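Local coordinates for protein hydroquinone dioxygenase large subunit (Pseudomonas sp., PDB 4ZXA) that probably catalyses, together with its small subunit, the metal-dependent ring cleavage of hydroquinone by dioxygen, as the large subunit of a two-subunit hydroquinone 1,2-dioxygenase, at residues Ile265-Glu270 / Met312-Glu317. Residues are numbered along the deposited sequence; the frame is centred on the assembly and turned at random.
Sequences IQMSDE and MLMVWE
Ile-265 and Met-314 form an antiparallel hydrogen-bonded pair, each backbone N giving a 2.9 Å bond to the other's O, and on one face of the sheet Ile-265 CB lies 4.0 Å from Met-314 CB. On that face packing is close: the extended chi2 (-175°) of Met-267 carries SD to 4.1 Å from Met-314 CB, and a bend at chi3 turns CE toward Met-312 CB, the side chains of Met-267 and Met-312 crossing at about a right angle. Strands 262-266 and 310-318 are neighbours in one sheet of a cupin barrel, and here the first leaves the ladder in a turn. Met-312 O holds the departure, accepting from Met-267 N and Ser-268 N. On the other face, Gln-266 is the non-hydrogen-bonded partner of Leu-313; its bend at chi2 (69°) swings CD toward strand 310-318, NE2 gives Ser-268 O a 2.8 Å in-plane hydrogen bond, and OE1 rests 3.4 Å from CD1 of Leu-313, which neighbours the bound 4-hydroxybenzonitrile. An alanine at Gln-266 would probably leave Ser-268 O without its amide donor and open a gap beside Leu-313. Beyond, buried Ser-268 OG accepts from Met-312 N at 3.0 Å and donates to Asp-269 OD2, itself salt-bridged to Lys-309. From here the turn opens to solvent, Asp-269 being partly exposed though its OD1 accepts from Val-13 N of the small subunit.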
loop_
_atom_site.group_PDB
_atom_site.type_symbol
_atom_site.label_atom_id
_atom_site.label_comp_id
_atom_site.label_asym_id
_atom_site.label_seq_id
_atom_site.Cartn_x
_atom_site.Cartn_y
_atom_site.Cartn_z
ATOM N N ILE E 265 -19.313 -17.415 3.858
ATOM C CA ILE E 265 -20.573 -17.031 4.516
ATOM C C ILE E 265 -20.301 -15.930 5.528
ATOM O O ILE E 265 -19.680 -16.184 6.569
ATOM C CB ILE E 265 -21.174 -18.157 5.337
ATOM C CG1 ILE E 265 -21.105 -19.497 4.592
ATOM C CG2 ILE E 265 -22.600 -17.794 5.750
ATOM C CD1 ILE E 265 -22.254 -19.768 3.690
ATOM N N GLN E 266 -20.760 -14.715 5.240
ATOM C CA GLN E 266 -20.468 -13.579 6.112
ATOM C C GLN E 266 -21.368 -13.605 7.360
ATOM O O GLN E 266 -22.594 -13.533 7.254
ATOM C CB GLN E 266 -20.592 -12.256 5.336
ATOM C CG GLN E 266 -20.114 -11.021 6.087
ATOM C CD GLN E 266 -18.611 -11.018 6.290
ATOM O OE1 GLN E 266 -17.869 -11.482 5.429
ATOM N NE2 GLN E 266 -18.153 -10.504 7.432
ATOM N N MET E 267 -20.770 -13.716 8.542
ATOM C CA MET E 267 -21.576 -13.933 9.744
ATOM C C MET E 267 -21.904 -12.655 10.509
ATOM O O MET E 267 -22.993 -12.531 11.076
ATOM C CB MET E 267 -20.946 -14.987 10.665
ATOM C CG MET E 267 -21.065 -16.391 10.119
ATOM S SD MET E 267 -20.452 -17.669 11.234
ATOM C CE MET E 267 -18.838 -17.028 11.641
ATOM N N SER E 268 -20.969 -11.708 10.523
ATOM C CA SER E 268 -21.213 -10.412 11.151
ATOM C C SER E 268 -20.651 -9.277 10.313
ATOM O O SER E 268 -19.688 -9.463 9.578
ATOM C CB SER E 268 -20.594 -10.353 12.545
ATOM O OG SER E 268 -19.308 -9.769 12.497
ATOM N N ASP E 269 -21.270 -8.107 10.423
ATOM C CA ASP E 269 -20.771 -6.900 9.790
ATOM C C ASP E 269 -20.694 -7.024 8.268
ATOM O O ASP E 269 -21.630 -7.539 7.648
ATOM C CB ASP E 269 -19.441 -6.502 10.425
ATOM C CG ASP E 269 -19.591 -6.239 11.920
ATOM O OD1 ASP E 269 -20.211 -5.209 12.272
ATOM O OD2 ASP E 269 -19.132 -7.067 12.747
ATOM N N GLU E 270 -19.606 -6.542 7.667
ATOM C CA GLU E 270 -19.464 -6.612 6.219
ATOM C C GLU E 270 -18.019 -6.598 5.760
ATOM O O GLU E 270 -17.153 -6.034 6.425
ATOM C CB GLU E 270 -20.255 -5.491 5.521
ATOM C CG GLU E 270 -19.715 -4.071 5.739
ATOM C CD GLU E 270 -20.446 -3.007 4.904
ATOM O OE1 GLU E 270 -21.501 -3.313 4.305
ATOM O OE2 GLU E 270 -19.968 -1.850 4.845
ATOM N N MET E 312 -16.914 -11.261 11.529
ATOM C CA MET E 312 -16.862 -12.705 11.614
ATOM C C MET E 312 -17.164 -13.283 10.253
ATOM O O MET E 312 -18.256 -13.077 9.714
ATOM C CB MET E 312 -17.862 -13.204 12.643
ATOM C CG MET E 312 -17.679 -12.566 14.008
ATOM S SD MET E 312 -18.746 -13.370 15.215
ATOM C CE MET E 312 -18.164 -12.608 16.739
ATOM N N LEU E 313 -16.186 -13.976 9.679
ATOM C CA LEU E 313 -16.356 -14.580 8.361
ATOM C C LEU E 313 -16.188 -16.087 8.447
ATOM O O LEU E 313 -15.242 -16.592 9.047
ATOM C CB LEU E 313 -15.357 -14.013 7.343
ATOM C CG LEU E 313 -15.272 -14.757 5.996
ATOM C CD1 LEU E 313 -16.570 -14.630 5.208
ATOM C CD2 LEU E 313 -14.134 -14.241 5.158
ATOM N N MET E 314 -17.116 -16.811 7.845
ATOM C CA MET E 314 -16.962 -18.248 7.767
ATOM C C MET E 314 -16.402 -18.639 6.403
ATOM O O MET E 314 -17.042 -18.391 5.376
ATOM C CB MET E 314 -18.296 -18.943 8.004
ATOM C CG MET E 314 -18.244 -20.434 7.702
ATOM S SD MET E 314 -17.300 -21.327 8.943
ATOM C CE MET E 314 -18.413 -21.286 10.346
ATOM N N VAL E 315 -15.205 -19.232 6.396
ATOM C CA VAL E 315 -14.626 -19.798 5.175
ATOM C C VAL E 315 -14.874 -21.308 5.165
ATOM O O VAL E 315 -14.456 -22.036 6.073
ATOM C CB VAL E 315 -13.102 -19.515 5.045
ATOM C CG1 VAL E 315 -12.567 -20.071 3.719
ATOM C CG2 VAL E 315 -12.810 -18.020 5.169
ATOM N N TRP E 316 -15.587 -21.775 4.152
ATOM C CA TRP E 316 -15.950 -23.177 4.100
ATOM C C TRP E 316 -15.028 -23.916 3.114
ATOM O O TRP E 316 -15.093 -23.716 1.903
ATOM C CB TRP E 316 -17.412 -23.319 3.711
ATOM C CG TRP E 316 -17.888 -24.721 3.505
ATOM C CD1 TRP E 316 -17.563 -25.835 4.240
ATOM C CD2 TRP E 316 -18.791 -25.162 2.484
ATOM N NE1 TRP E 316 -18.220 -26.942 3.736
ATOM C CE2 TRP E 316 -18.975 -26.552 2.657
ATOM C CE3 TRP E 316 -19.451 -24.519 1.432
ATOM C CZ2 TRP E 316 -19.795 -27.301 1.821
ATOM C CZ3 TRP E 316 -20.268 -25.269 0.599
ATOM C CH2 TRP E 316 -20.429 -26.649 0.799
ATOM N N GLU E 317 -14.165 -24.767 3.646
ATOM C CA GLU E 317 -13.149 -25.402 2.829
ATOM C C GLU E 317 -13.484 -26.850 2.526
ATOM O O GLU E 317 -14.272 -27.488 3.236
ATOM C CB GLU E 317 -11.787 -25.310 3.514
ATOM C CG GLU E 317 -11.187 -23.906 3.498
ATOM C CD GLU E 317 -9.815 -23.859 4.146
ATOM O OE1 GLU E 317 -9.264 -24.944 4.444
ATOM O OE2 GLU E 317 -9.294 -22.744 4.374
#